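Local structure of uncharacterized protein (Deinococcus radiodurans, 3GG7) at residues Pro72-Arg76 / Arg112-His116; Glu86-Ser92 / Ser122-Ala128; Leu192-Asp196 / Asp211-Val216. The protein binds manganese and is probably a TatD-type metal-dependent hydrolase acting on ester bonds, though its function is not established. All coordinates share one frame. Residue numbers count along the deposited sequence, not the author numbering.

Contact 1 of 3, residues Pro72-Arg76 / Arg112-His116; sequences PWFDR and RCEDH. With SO4 (sulfate ion), chain C.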
ATOM      1  N   PRO A  72      -3.488  16.708 -12.722  1.00 19.99           N
ATOM      2  CA  PRO A  72      -3.751  17.891 -11.881  1.00 20.52           C
ATOM      3  C   PRO A  72      -4.699  17.698 -10.688  1.00 20.00           C
ATOM      4  O   PRO A  72      -4.666  18.488  -9.740  1.00 21.06           O
ATOM      5  CB  PRO A  72      -4.353  18.892 -12.872  1.00 21.49           C
ATOM      6  CG  PRO A  72      -3.970  18.410 -14.196  1.00 22.57           C
ATOM      7  CD  PRO A  72      -3.813  16.950 -14.135  1.00 20.92           C
ATOM      8  N   TRP A  73      -5.537  16.654 -10.709  1.00 19.03           N
ATOM      9  CA  TRP A  73      -6.407  16.361  -9.589  1.00 18.86           C
ATOM     10  C   TRP A  73      -5.621  15.862  -8.365  1.00 18.86           C
ATOM     11  O   TRP A  73      -6.110  15.921  -7.261  1.00 19.21           O
ATOM     12  CB  TRP A  73      -7.486  15.375 -10.026  1.00 18.25           C
ATOM     13  CG  TRP A  73      -8.620  16.094 -10.750  1.00 19.30           C
ATOM     14  CD1 TRP A  73      -9.732  16.603 -10.161  1.00 20.80           C
ATOM     15  CD2 TRP A  73      -8.719  16.425 -12.144  1.00 20.16           C
ATOM     16  NE1 TRP A  73     -10.535  17.205 -11.098  1.00 22.51           N
ATOM     17  CE2 TRP A  73      -9.929  17.116 -12.321  1.00 20.07           C
ATOM     18  CE3 TRP A  73      -7.899  16.215 -13.252  1.00 19.24           C
ATOM     19  CZ2 TRP A  73     -10.347  17.590 -13.564  1.00 19.01           C
ATOM     20  CZ3 TRP A  73      -8.324  16.698 -14.495  1.00 21.04           C
ATOM     21  CH2 TRP A  73      -9.544  17.376 -14.629  1.00 20.07           C
ATOM     22  N   PHE A  74      -4.398  15.403  -8.584  1.00 18.23           N
ATOM     23  CA  PHE A  74      -3.577  14.951  -7.460  1.00 18.58           C
ATOM     24  C   PHE A  74      -3.310  16.124  -6.519  1.00 19.81           C
ATOM     25  O   PHE A  74      -3.634  16.052  -5.344  1.00 18.95           O
ATOM     26  CB  PHE A  74      -2.263  14.258  -7.888  1.00 18.69           C
ATOM     27  CG  PHE A  74      -1.534  13.660  -6.738  1.00 19.87           C
ATOM     28  CD1 PHE A  74      -1.888  12.419  -6.238  1.00 20.80           C
ATOM     29  CD2 PHE A  74      -0.533  14.367  -6.106  1.00 21.19           C
ATOM     30  CE1 PHE A  74      -1.223  11.896  -5.125  1.00 20.42           C
ATOM     31  CE2 PHE A  74       0.116  13.845  -5.009  1.00 22.73           C
ATOM     32  CZ  PHE A  74      -0.229  12.627  -4.531  1.00 20.94           C
ATOM     33  N   ASP A  75      -2.691  17.188  -7.033  1.00 21.25           N
ATOM     34  CA  ASP A  75      -2.425  18.333  -6.165  1.00 22.77           C
ATOM     35  C   ASP A  75      -3.709  18.948  -5.607  1.00 22.16           C
ATOM     36  O   ASP A  75      -3.723  19.380  -4.446  1.00 23.31           O
ATOM     37  CB  ASP A  75      -1.577  19.402  -6.836  1.00 23.81           C
ATOM     38  CG  ASP A  75      -1.061  20.450  -5.827  1.00 28.40           C
ATOM     39  OD1 ASP A  75      -0.206  20.115  -4.972  1.00 31.13           O
ATOM     40  OD2 ASP A  75      -1.548  21.606  -5.863  1.00 34.05           O
ATOM     41  N   ARG A  76      -4.789  18.938  -6.401  1.00 21.55           N
ATOM     42  CA  ARG A  76      -6.076  19.485  -5.978  1.00 21.61           C
ATOM     43  C   ARG A  76      -6.533  18.860  -4.673  1.00 20.53           C
ATOM     44  O   ARG A  76      -7.013  19.559  -3.772  1.00 21.55           O
ATOM     45  CB  ARG A  76      -7.153  19.306  -7.057  1.00 21.58           C
ATOM     46  CG  ARG A  76      -8.533  19.860  -6.701  1.00 23.21           C
ATOM     47  CD  ARG A  76      -9.466  19.788  -7.891  1.00 24.77           C
ATOM     48  NE  ARG A  76     -10.825  20.253  -7.613  1.00 25.51           N
ATOM     49  CZ  ARG A  76     -11.232  21.527  -7.659  1.00 27.69           C
ATOM     50  NH1 ARG A  76     -10.364  22.500  -7.928  1.00 29.30           N
ATOM     51  NH2 ARG A  76     -12.503  21.830  -7.393  1.00 28.54           N
ATOM     52  N   ARG A 112       5.111  16.863  -4.575  1.00 25.09           N
ATOM     53  CA  ARG A 112       3.890  17.474  -4.043  1.00 25.15           C
ATOM     54  C   ARG A 112       3.657  17.016  -2.614  1.00 24.59           C
ATOM     55  O   ARG A 112       3.246  17.810  -1.764  1.00 25.14           O
ATOM     56  CB  ARG A 112       2.672  17.155  -4.902  1.00 25.49           C
ATOM     57  CG  ARG A 112       2.795  17.615  -6.354  1.00 28.96           C
ATOM     58  CD  ARG A 112       2.791  19.130  -6.505  1.00 35.02           C
ATOM     59  NE  ARG A 112       4.079  19.750  -6.184  1.00 39.62           N
ATOM     60  CZ  ARG A 112       5.169  19.730  -6.958  1.00 42.71           C
ATOM     61  NH1 ARG A 112       6.277  20.342  -6.541  1.00 44.10           N
ATOM     62  NH2 ARG A 112       5.181  19.101  -8.132  1.00 43.96           N
ATOM     63  N   CYS A 113       3.968  15.753  -2.311  1.00 24.35           N
ATOM     64  CA  CYS A 113       3.870  15.270  -0.935  1.00 24.73           C
ATOM     65  C   CYS A 113       4.790  16.095  -0.034  1.00 26.00           C
ATOM     66  O   CYS A 113       4.377  16.554   1.015  1.00 26.79           O
ATOM     67  CB  CYS A 113       4.219  13.805  -0.817  1.00 24.23           C
ATOM     68  SG  CYS A 113       2.906  12.713  -1.471  1.00 23.31           S
ATOM     69  N   GLU A 114       6.020  16.318  -0.482  1.00 27.37           N
ATOM     70  CA  GLU A 114       6.957  17.149   0.297  1.00 28.59           C
ATOM     71  C   GLU A 114       6.390  18.556   0.515  1.00 28.86           C
ATOM     72  O   GLU A 114       6.413  19.076   1.654  1.00 28.95           O
ATOM     73  CB  GLU A 114       8.322  17.218  -0.381  1.00 28.76           C
ATOM     74  CG  GLU A 114       9.318  18.048   0.407  1.00 32.81           C
ATOM     75  CD  GLU A 114      10.697  18.093  -0.199  1.00 37.90           C
ATOM     76  OE1 GLU A 114      11.121  17.124  -0.887  1.00 43.86           O
ATOM     77  OE2 GLU A 114      11.379  19.112   0.054  1.00 42.81           O
ATOM     78  N   ASP A 115       5.829  19.133  -0.548  1.00 29.08           N
ATOM     79  CA  ASP A 115       5.315  20.503  -0.512  1.00 29.84           C
ATOM     80  C   ASP A 115       4.153  20.657   0.474  1.00 29.82           C
ATOM     81  O   ASP A 115       3.934  21.737   1.018  1.00 30.35           O
ATOM     82  CB  ASP A 115       4.838  20.947  -1.902  1.00 30.45           C
ATOM     83  CG  ASP A 115       5.962  21.234  -2.860  1.00 34.32           C
ATOM     84  OD1 ASP A 115       7.106  21.437  -2.417  1.00 38.54           O
ATOM     85  OD2 ASP A 115       5.681  21.266  -4.085  1.00 40.81           O
ATOM     86  N   HIS A 116       3.399  19.576   0.698  1.00 28.39           N
ATOM     87  CA  HIS A 116       2.249  19.584   1.589  1.00 28.06           C
ATOM     88  C   HIS A 116       2.580  19.015   2.968  1.00 27.98           C
ATOM     89  O   HIS A 116       1.682  18.709   3.752  1.00 28.50           O
ATOM     90  CB  HIS A 116       1.071  18.820   0.944  1.00 27.15           C
ATOM     91  CG  HIS A 116       0.415  19.550  -0.183  1.00 28.79           C
ATOM     92  ND1 HIS A 116      -0.740  20.284  -0.014  1.00 30.10           N
ATOM     93  CD2 HIS A 116       0.733  19.644  -1.496  1.00 27.88           C
ATOM     94  CE1 HIS A 116      -1.100  20.802  -1.173  1.00 29.68           C
ATOM     95  NE2 HIS A 116      -0.229  20.424  -2.090  1.00 29.77           N
TER
HETATM   96  S   SO4 C 254     -14.220  18.755  -6.829  1.00 30.91           S
HETATM   97  O1  SO4 C 254     -13.556  19.153  -5.597  1.00 33.40           O
HETATM   98  O2  SO4 C 254     -15.244  17.746  -6.546  1.00 34.39           O
HETATM   99  O3  SO4 C 254     -14.881  19.923  -7.437  1.00 33.38           O
HETATM  100  O4  SO4 C 254     -13.187  18.245  -7.730  1.00 32.24           O
HETATM  101  O   HOH W   1       2.565  21.698  -4.691  1.00 51.88           O

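Contact 2 of 3, residues Glu86-Ser92 / Ser122-Ala128; sequences EVGLDGS and SIHSRRA. With MN (manganese (II) ion), chain B.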
ATOM      1  N   GLU A  86      -2.615   4.117  -4.500  1.00 17.31           N
ATOM      2  CA  GLU A  86      -1.376   3.426  -4.840  1.00 16.98           C
ATOM      3  C   GLU A  86      -0.555   4.278  -5.803  1.00 16.91           C
ATOM      4  O   GLU A  86      -1.076   4.813  -6.789  1.00 17.77           O
ATOM      5  CB  GLU A  86      -1.742   2.098  -5.508  1.00 17.58           C
ATOM      6  CG  GLU A  86      -0.543   1.239  -5.869  1.00 17.69           C
ATOM      7  CD  GLU A  86      -0.873  -0.219  -6.046  1.00 20.18           C
ATOM      8  OE1 GLU A  86      -2.077  -0.590  -5.960  1.00 18.58           O
ATOM      9  OE2 GLU A  86       0.079  -0.995  -6.259  1.00 19.86           O
ATOM     10  N   VAL A  87       0.753   4.397  -5.515  1.00 17.32           N
ATOM     11  CA  VAL A  87       1.688   5.179  -6.343  1.00 17.84           C
ATOM     12  C   VAL A  87       2.949   4.352  -6.521  1.00 18.16           C
ATOM     13  O   VAL A  87       3.157   3.403  -5.762  1.00 19.66           O
ATOM     14  CB  VAL A  87       2.040   6.532  -5.735  1.00 17.54           C
ATOM     15  CG1 VAL A  87       0.798   7.450  -5.639  1.00 18.84           C
ATOM     16  CG2 VAL A  87       2.682   6.369  -4.346  1.00 19.09           C
ATOM     17  N   GLY A  88       3.773   4.664  -7.517  1.00 18.78           N
ATOM     18  CA  GLY A  88       5.086   3.994  -7.612  1.00 18.17           C
ATOM     19  C   GLY A  88       5.520   3.724  -9.028  1.00 18.55           C
ATOM     20  O   GLY A  88       5.197   4.489  -9.931  1.00 20.05           O
ATOM     21  N   LEU A  89       6.276   2.647  -9.209  1.00 19.29           N
ATOM     22  CA  LEU A  89       6.897   2.339 -10.487  1.00 19.24           C
ATOM     23  C   LEU A  89       6.732   0.845 -10.716  1.00 19.47           C
ATOM     24  O   LEU A  89       6.712   0.062  -9.752  1.00 20.23           O
ATOM     25  CB  LEU A  89       8.404   2.681 -10.476  1.00 19.31           C
ATOM     26  CG  LEU A  89       8.802   4.130 -10.246  1.00 19.21           C
ATOM     27  CD1 LEU A  89      10.338   4.301 -10.077  1.00 21.90           C
ATOM     28  CD2 LEU A  89       8.303   5.011 -11.380  1.00 19.62           C
ATOM     29  N   ASP A  90       6.632   0.436 -11.983  1.00 19.89           N
ATOM     30  CA  ASP A  90       6.525  -0.970 -12.339  1.00 20.85           C
ATOM     31  C   ASP A  90       7.464  -1.236 -13.515  1.00 21.41           C
ATOM     32  O   ASP A  90       7.366  -0.584 -14.557  1.00 21.95           O
ATOM     33  CB  ASP A  90       5.074  -1.347 -12.684  1.00 21.12           C
ATOM     34  CG  ASP A  90       4.898  -2.845 -12.875  1.00 23.12           C
ATOM     35  OD1 ASP A  90       5.555  -3.413 -13.763  1.00 23.68           O
ATOM     36  OD2 ASP A  90       4.112  -3.483 -12.133  1.00 25.29           O
ATOM     37  N   GLY A  91       8.385  -2.162 -13.320  1.00 21.69           N
ATOM     38  CA  GLY A  91       9.384  -2.497 -14.315  1.00 21.84           C
ATOM     39  C   GLY A  91       9.033  -3.604 -15.287  1.00 21.96           C
ATOM     40  O   GLY A  91       9.943  -4.166 -15.948  1.00 23.45           O
ATOM     41  N   SER A  92       7.751  -3.945 -15.408  1.00 21.66           N
ATOM     42  CA  SER A  92       7.323  -5.053 -16.269  1.00 22.83           C
ATOM     43  C   SER A  92       7.552  -4.677 -17.718  1.00 22.96           C
ATOM     44  O   SER A  92       7.300  -3.544 -18.116  1.00 22.34           O
ATOM     45  CB  SER A  92       5.857  -5.377 -16.064  1.00 23.37           C
ATOM     46  OG  SER A  92       5.605  -5.816 -14.744  1.00 25.40           O
ATOM     47  N   SER A 122       1.680   4.446   0.197  1.00 19.04           N
ATOM     48  CA  SER A 122       1.581   3.010  -0.078  1.00 18.58           C
ATOM     49  C   SER A 122       2.039   2.797  -1.516  1.00 18.88           C
ATOM     50  O   SER A 122       1.365   3.207  -2.488  1.00 19.11           O
ATOM     51  CB  SER A 122       0.167   2.496   0.156  1.00 18.52           C
ATOM     52  OG  SER A 122       0.130   1.107  -0.011  1.00 17.95           O
ATOM     53  N   ILE A 123       3.207   2.178  -1.664  1.00 18.89           N
ATOM     54  CA  ILE A 123       3.986   2.242  -2.888  1.00 18.53           C
ATOM     55  C   ILE A 123       4.130   0.878  -3.588  1.00 19.04           C
ATOM     56  O   ILE A 123       4.467  -0.121  -2.955  1.00 20.20           O
ATOM     57  CB  ILE A 123       5.394   2.820  -2.571  1.00 19.29           C
ATOM     58  CG1 ILE A 123       5.271   4.232  -2.035  1.00 19.52           C
ATOM     59  CG2 ILE A 123       6.318   2.792  -3.818  1.00 19.32           C
ATOM     60  CD1 ILE A 123       6.582   4.743  -1.402  1.00 24.30           C
ATOM     61  N   HIS A 124       3.869   0.901  -4.898  1.00 18.91           N
ATOM     62  CA  HIS A 124       4.098  -0.189  -5.854  1.00 18.42           C
ATOM     63  C   HIS A 124       5.543  -0.152  -6.314  1.00 18.52           C
ATOM     64  O   HIS A 124       6.045   0.918  -6.674  1.00 18.90           O
ATOM     65  CB  HIS A 124       3.173   0.067  -7.058  1.00 18.32           C
ATOM     66  CG  HIS A 124       3.081  -1.049  -8.042  1.00 21.25           C
ATOM     67  ND1 HIS A 124       1.992  -1.890  -8.116  1.00 24.27           N
ATOM     68  CD2 HIS A 124       3.900  -1.409  -9.058  1.00 21.73           C
ATOM     69  CE1 HIS A 124       2.167  -2.767  -9.090  1.00 25.17           C
ATOM     70  NE2 HIS A 124       3.308  -2.481  -9.697  1.00 23.83           N
ATOM     71  N   SER A 125       6.218  -1.303  -6.311  1.00 20.01           N
ATOM     72  CA  SER A 125       7.610  -1.352  -6.743  1.00 20.27           C
ATOM     73  C   SER A 125       7.955  -2.551  -7.595  1.00 20.51           C
ATOM     74  O   SER A 125       9.137  -2.806  -7.808  1.00 21.29           O
ATOM     75  CB  SER A 125       8.566  -1.330  -5.528  1.00 20.38           C
ATOM     76  OG  SER A 125       8.439  -2.478  -4.708  1.00 21.37           O
ATOM     77  N   ARG A 126       6.958  -3.307  -8.052  1.00 20.39           N
ATOM     78  CA  ARG A 126       7.214  -4.546  -8.786  1.00 20.70           C
ATOM     79  C   ARG A 126       8.202  -4.361  -9.939  1.00 20.39           C
ATOM     80  O   ARG A 126       7.997  -3.554 -10.858  1.00 21.23           O
ATOM     81  CB  ARG A 126       5.928  -5.118  -9.341  1.00 21.53           C
ATOM     82  CG  ARG A 126       6.135  -6.460  -9.993  1.00 25.23           C
ATOM     83  CD  ARG A 126       4.938  -6.844 -10.829  1.00 31.48           C
ATOM     84  NE  ARG A 126       4.992  -8.251 -11.198  1.00 37.44           N
ATOM     85  CZ  ARG A 126       4.194  -8.827 -12.092  1.00 40.50           C
ATOM     86  NH1 ARG A 126       3.263  -8.121 -12.729  1.00 41.90           N
ATOM     87  NH2 ARG A 126       4.332 -10.122 -12.351  1.00 43.28           N
ATOM     88  N   ARG A 127       9.294  -5.127  -9.865  1.00 20.98           N
ATOM     89  CA  ARG A 127      10.338  -5.104 -10.896  1.00 20.77           C
ATOM     90  C   ARG A 127      11.044  -3.755 -11.080  1.00 21.43           C
ATOM     91  O   ARG A 127      11.688  -3.520 -12.097  1.00 21.02           O
ATOM     92  CB  ARG A 127       9.792  -5.671 -12.225  1.00 21.42           C
ATOM     93  CG  ARG A 127       9.305  -7.096 -12.117  1.00 22.68           C
ATOM     94  CD  ARG A 127       8.448  -7.444 -13.293  1.00 26.02           C
ATOM     95  NE  ARG A 127       8.179  -8.874 -13.399  1.00 30.40           N
ATOM     96  CZ  ARG A 127       7.299  -9.407 -14.236  1.00 34.48           C
ATOM     97  NH1 ARG A 127       6.582  -8.630 -15.035  1.00 34.12           N
ATOM     98  NH2 ARG A 127       7.126 -10.731 -14.267  1.00 35.91           N
ATOM     99  N   ALA A 128      10.942  -2.886 -10.080  1.00 20.44           N
ATOM    100  CA  ALA A 128      11.482  -1.543 -10.107  1.00 20.60           C
ATOM    101  C   ALA A 128      11.915  -1.094  -8.716  1.00 20.90           C
ATOM    102  O   ALA A 128      11.918   0.078  -8.402  1.00 20.68           O
ATOM    103  CB  ALA A 128      10.444  -0.585 -10.688  1.00 21.06           C
TER
HETATM  104 MN    MN B 253      -2.779  -2.399  -5.117  1.00 16.50          MN
HETATM  105  O   HOH W   2      -1.542  -3.573  -6.230  1.00 22.24           O

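Contact 3 of 3, residues Leu192-Asp196 / Asp211-Val216; sequences LTETD and DVKSVV. With MN (manganese (II) ion), chain B.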
ATOM      1  N   LEU A 192       3.234  -4.180   8.434  1.00 22.47           N
ATOM      2  CA  LEU A 192       1.778  -4.040   8.382  1.00 21.17           C
ATOM      3  C   LEU A 192       1.263  -5.189   7.540  1.00 21.76           C
ATOM      4  O   LEU A 192       2.005  -5.806   6.772  1.00 21.88           O
ATOM      5  CB  LEU A 192       1.407  -2.694   7.717  1.00 21.85           C
ATOM      6  CG  LEU A 192       2.028  -1.462   8.362  1.00 23.09           C
ATOM      7  CD1 LEU A 192       1.774  -0.244   7.515  1.00 22.46           C
ATOM      8  CD2 LEU A 192       1.536  -1.268   9.813  1.00 24.50           C
ATOM      9  N   THR A 193      -0.033  -5.457   7.651  1.00 21.90           N
ATOM     10  CA  THR A 193      -0.690  -6.514   6.898  1.00 21.01           C
ATOM     11  C   THR A 193      -1.576  -5.892   5.804  1.00 20.99           C
ATOM     12  O   THR A 193      -2.117  -4.829   6.008  1.00 21.22           O
ATOM     13  CB  THR A 193      -1.536  -7.401   7.832  1.00 21.40           C
ATOM     14  OG1 THR A 193      -2.329  -6.591   8.699  1.00 20.96           O
ATOM     15  CG2 THR A 193      -0.642  -8.309   8.707  1.00 22.94           C
ATOM     16  N   GLU A 194      -1.733  -6.586   4.681  1.00 19.96           N
ATOM     17  CA  GLU A 194      -2.595  -6.136   3.561  1.00 20.21           C
ATOM     18  C   GLU A 194      -3.188  -7.335   2.840  1.00 20.39           C
ATOM     19  O   GLU A 194      -2.740  -8.465   3.065  1.00 20.31           O
ATOM     20  CB  GLU A 194      -1.783  -5.313   2.547  1.00 19.79           C
ATOM     21  CG  GLU A 194      -0.714  -6.119   1.772  1.00 19.65           C
ATOM     22  CD  GLU A 194      -0.133  -5.362   0.562  1.00 20.54           C
ATOM     23  OE1 GLU A 194       0.312  -4.211   0.728  1.00 22.36           O
ATOM     24  OE2 GLU A 194      -0.169  -5.921  -0.556  1.00 23.87           O
ATOM     25  N   THR A 195      -4.163  -7.116   1.959  1.00 19.64           N
ATOM     26  CA  THR A 195      -4.577  -8.113   0.977  1.00 20.66           C
ATOM     27  C   THR A 195      -4.298  -7.740  -0.484  1.00 20.37           C
ATOM     28  O   THR A 195      -4.087  -8.606  -1.309  1.00 20.98           O
ATOM     29  CB  THR A 195      -6.066  -8.461   1.037  1.00 21.65           C
ATOM     30  OG1 THR A 195      -6.861  -7.308   0.687  1.00 21.66           O
ATOM     31  CG2 THR A 195      -6.461  -9.007   2.412  1.00 21.22           C
ATOM     32  N   ASP A 196      -4.381  -6.453  -0.825  1.00 19.71           N
ATOM     33  CA  ASP A 196      -4.403  -6.035  -2.214  1.00 20.34           C
ATOM     34  C   ASP A 196      -5.583  -6.643  -2.997  1.00 20.06           C
ATOM     35  O   ASP A 196      -5.485  -6.851  -4.223  1.00 21.27           O
ATOM     36  CB  ASP A 196      -3.084  -6.334  -2.939  1.00 20.22           C
ATOM     37  CG  ASP A 196      -2.876  -5.448  -4.166  1.00 20.88           C
ATOM     38  OD1 ASP A 196      -3.432  -4.325  -4.203  1.00 19.61           O
ATOM     39  OD2 ASP A 196      -2.137  -5.871  -5.089  1.00 20.77           O
ATOM     40  N   ASP A 211      -9.646 -11.533   4.504  1.00 21.56           N
ATOM     41  CA  ASP A 211      -8.675 -12.596   4.250  1.00 21.93           C
ATOM     42  C   ASP A 211      -7.326 -12.245   4.875  1.00 22.19           C
ATOM     43  O   ASP A 211      -6.388 -13.067   4.877  1.00 23.12           O
ATOM     44  CB  ASP A 211      -8.456 -12.811   2.742  1.00 21.68           C
ATOM     45  CG  ASP A 211      -9.625 -13.454   2.038  1.00 22.76           C
ATOM     46  OD1 ASP A 211     -10.334 -14.290   2.645  1.00 26.73           O
ATOM     47  OD2 ASP A 211      -9.843 -13.146   0.849  1.00 21.89           O
ATOM     48  N   VAL A 212      -7.201 -11.021   5.372  1.00 22.89           N
ATOM     49  CA  VAL A 212      -6.004 -10.594   6.109  1.00 22.95           C
ATOM     50  C   VAL A 212      -5.803 -11.420   7.384  1.00 24.53           C
ATOM     51  O   VAL A 212      -4.680 -11.498   7.867  1.00 24.09           O
ATOM     52  CB  VAL A 212      -5.994  -9.038   6.378  1.00 23.63           C
ATOM     53  CG1 VAL A 212      -6.838  -8.649   7.568  1.00 22.78           C
ATOM     54  CG2 VAL A 212      -4.568  -8.510   6.535  1.00 24.75           C
ATOM     55  N   LYS A 213      -6.870 -12.033   7.913  1.00 24.84           N
ATOM     56  CA  LYS A 213      -6.721 -13.015   9.007  1.00 26.19           C
ATOM     57  C   LYS A 213      -5.666 -14.073   8.655  1.00 25.85           C
ATOM     58  O   LYS A 213      -4.882 -14.479   9.522  1.00 25.85           O
ATOM     59  CB  LYS A 213      -8.064 -13.689   9.322  1.00 26.12           C
ATOM     60  CG  LYS A 213      -8.046 -14.437  10.658  1.00 28.89           C
ATOM     61  CD  LYS A 213      -9.436 -14.835  11.117  1.00 32.35           C
ATOM     62  CE  LYS A 213      -9.360 -15.673  12.389  1.00 35.04           C
ATOM     63  NZ  LYS A 213     -10.707 -15.876  13.041  1.00 37.79           N
ATOM     64  N   SER A 214      -5.625 -14.509   7.396  1.00 26.57           N
ATOM     65  CA  SER A 214      -4.612 -15.492   6.974  1.00 27.45           C
ATOM     66  C   SER A 214      -3.188 -14.950   6.958  1.00 27.22           C
ATOM     67  O   SER A 214      -2.235 -15.697   7.171  1.00 27.24           O
ATOM     68  CB  SER A 214      -4.961 -16.141   5.642  1.00 27.97           C
ATOM     69  OG  SER A 214      -4.888 -15.244   4.561  1.00 31.16           O
ATOM     70  N   VAL A 215      -3.024 -13.652   6.724  1.00 26.41           N
ATOM     71  CA  VAL A 215      -1.709 -13.054   6.806  1.00 27.29           C
ATOM     72  C   VAL A 215      -1.254 -13.036   8.260  1.00 27.07           C
ATOM     73  O   VAL A 215      -0.081 -13.297   8.540  1.00 26.88           O
ATOM     74  CB  VAL A 215      -1.687 -11.600   6.238  1.00 27.11           C
ATOM     75  CG1 VAL A 215      -0.263 -11.058   6.239  1.00 27.45           C
ATOM     76  CG2 VAL A 215      -2.270 -11.568   4.822  1.00 27.28           C
ATOM     77  N   VAL A 216      -2.160 -12.716   9.180  1.00 27.33           N
ATOM     78  CA  VAL A 216      -1.824 -12.674  10.606  1.00 28.09           C
ATOM     79  C   VAL A 216      -1.411 -14.075  11.082  1.00 29.22           C
ATOM     80  O   VAL A 216      -0.402 -14.246  11.805  1.00 28.61           O
ATOM     81  CB  VAL A 216      -3.009 -12.152  11.440  1.00 28.26           C
ATOM     82  CG1 VAL A 216      -2.827 -12.493  12.928  1.00 28.96           C
ATOM     83  CG2 VAL A 216      -3.159 -10.642  11.230  1.00 27.36           C
TER
HETATM   84 MN    MN B 253      -2.779  -2.399  -5.117  1.00 16.50          MN
HETATM   85  O   HOH W   2      -1.542  -3.573  -6.230  1.00 22.24           O

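Contact 1 of 3, residues Pro72-Arg76 / Arg112-His116
On the outside of the TatD-type TIM barrel, the short helix 72-77 meets the C-terminal end of helix 99-115 chiefly through Asp75, Arg112 and Phe74. Asp75, the residue most covered here, reaches across with a t rotamer (chi1 -168°), and its OD1 accepts a hydrogen bond from His116 NE2 at 2.9 Å, a His-carboxylate pair. His116 is the first residue to leave the helical conformation, so the bond ties the residue just beyond helix 99-115 to helix 72-77. Arg112 lays its CD against the same carboxylate, 3.5 Å from Asp75 OD1, while its guanidinium turns forward along its own helix to a salt bridge with Asp115, one turn on (NH1 to OD2, 2.7 Å). Beneath these polar groups Phe74 is buried: CE2 approaches Arg112 CB at 4.2 Å and CZ approaches Cys113 SG at 4.4 Å, both at the ring edge. Phe74 and Cys113 also rest on Val84 of strand 83-88. Water 1 joins the two helices, donating to Asp75 OD1 and to Asp115 OD2, each at 3.2 Å.

Contact 2 of 3, residues Glu86-Ser92 / Ser122-Ala128
His124 is held at both ring nitrogens by carboxylates of one neighbouring segment: ND1 donates to Glu86 OE2 and NE2 to Asp90 OD2, both at 2.8 Å. The segments are adjacent parallel strands of the TIM barrel and the loops that follow them, the strands being joined through helix 99-115 in a beta-alpha-beta unit. Backbone bonds set the register: His124 N to Val87 O (2.7 Å), Leu89 N to His124 O (3.1 Å) and, past the regular strands, Gly91 N to Arg126 O (2.9 Å). Gly88 has phi/psi of 144/-149°, and a CB there would clash with His124 O, so glycine lets the chains close to 4.6 Å between the CA atoms of Gly88 and His124. Val87 CG2 and Ile123 CG1 meet at 4.1 Å; Val87 also packs on Phe106 and Ile109 of helix 99-115. Glu86 OE1 binds manganese at 2.1 Å, with His7, His9, Asp196 and water 2 completing the site. His124 is predicted to bind a second metal, but here its ring nitrogens are engaged by the carboxylates. Asp90 uses its other oxygen in an Asx turn, OD1 accepting from Ser92 N at 2.8 Å, and Ser92 OG in turn accepts from Arg127 NH1 at 3.0 Å.

Contact 3 of 3, residues Leu192-Asp196 / Asp211-Val216
Leu192, in strand 191-193, takes no part across the segments; its side chain touches Phe6 and Ile146. At Thr193 the chain meets helix 212-223: Thr193 CB sits 3.5 Å from Val212 CG2 and Thr193 CG2 3.7 Å from Val215 CG1, a strand-against-helix packing of the TIM-barrel kind, while Thr193 OG1 bonds to the carbonyl of Ile4. Glu194 directs its side chain the other way, to Ser168 and His148, and offers the helix only backbone, with O 3.6 Å from Val215 CG2. Thr195 CG2 packs 3.7 Å from Val212 N, the Thr195 hydroxyl being tied to Asp5. Asp196 ends the segment at the metal, OD1 binding manganese at 2.2 Å and OD2 accepting from water 2 at 2.6 Å. No hydrogen bond spans the two segments. Backbone hydrogen bonds to Phe6 on one side and to Phe167 and Val169 on the other place strand 191-193 between strands 4-8 and 166-169, with helix 212-223 covering Thr193 and Thr195 and helix 227-243 packing on Leu192 and Thr193.

Overall arrangement
Strand 4-8 and the residue after it supply His7 and His9 to the metal before any contact begins. From helix 72-77 the chain runs through strand 83-88 and helix 99-115; contact 1 closes that loop when the end of the latter helix returns to 72-76. Contact 2 opens inside this loop and closes beyond it at 122-128, so the two cross, one linking two outer helices and the other two adjacent barrel strands. Contact 3 follows in series, closing a short loop between 192-196 and 211-216, and its centre lies about 30 Å from that of contact 1. Contacts 2 and 3 both reach the barrel wall, and Glu86 of contact 2 and Asp196 of contact 3 share manganese and water 2.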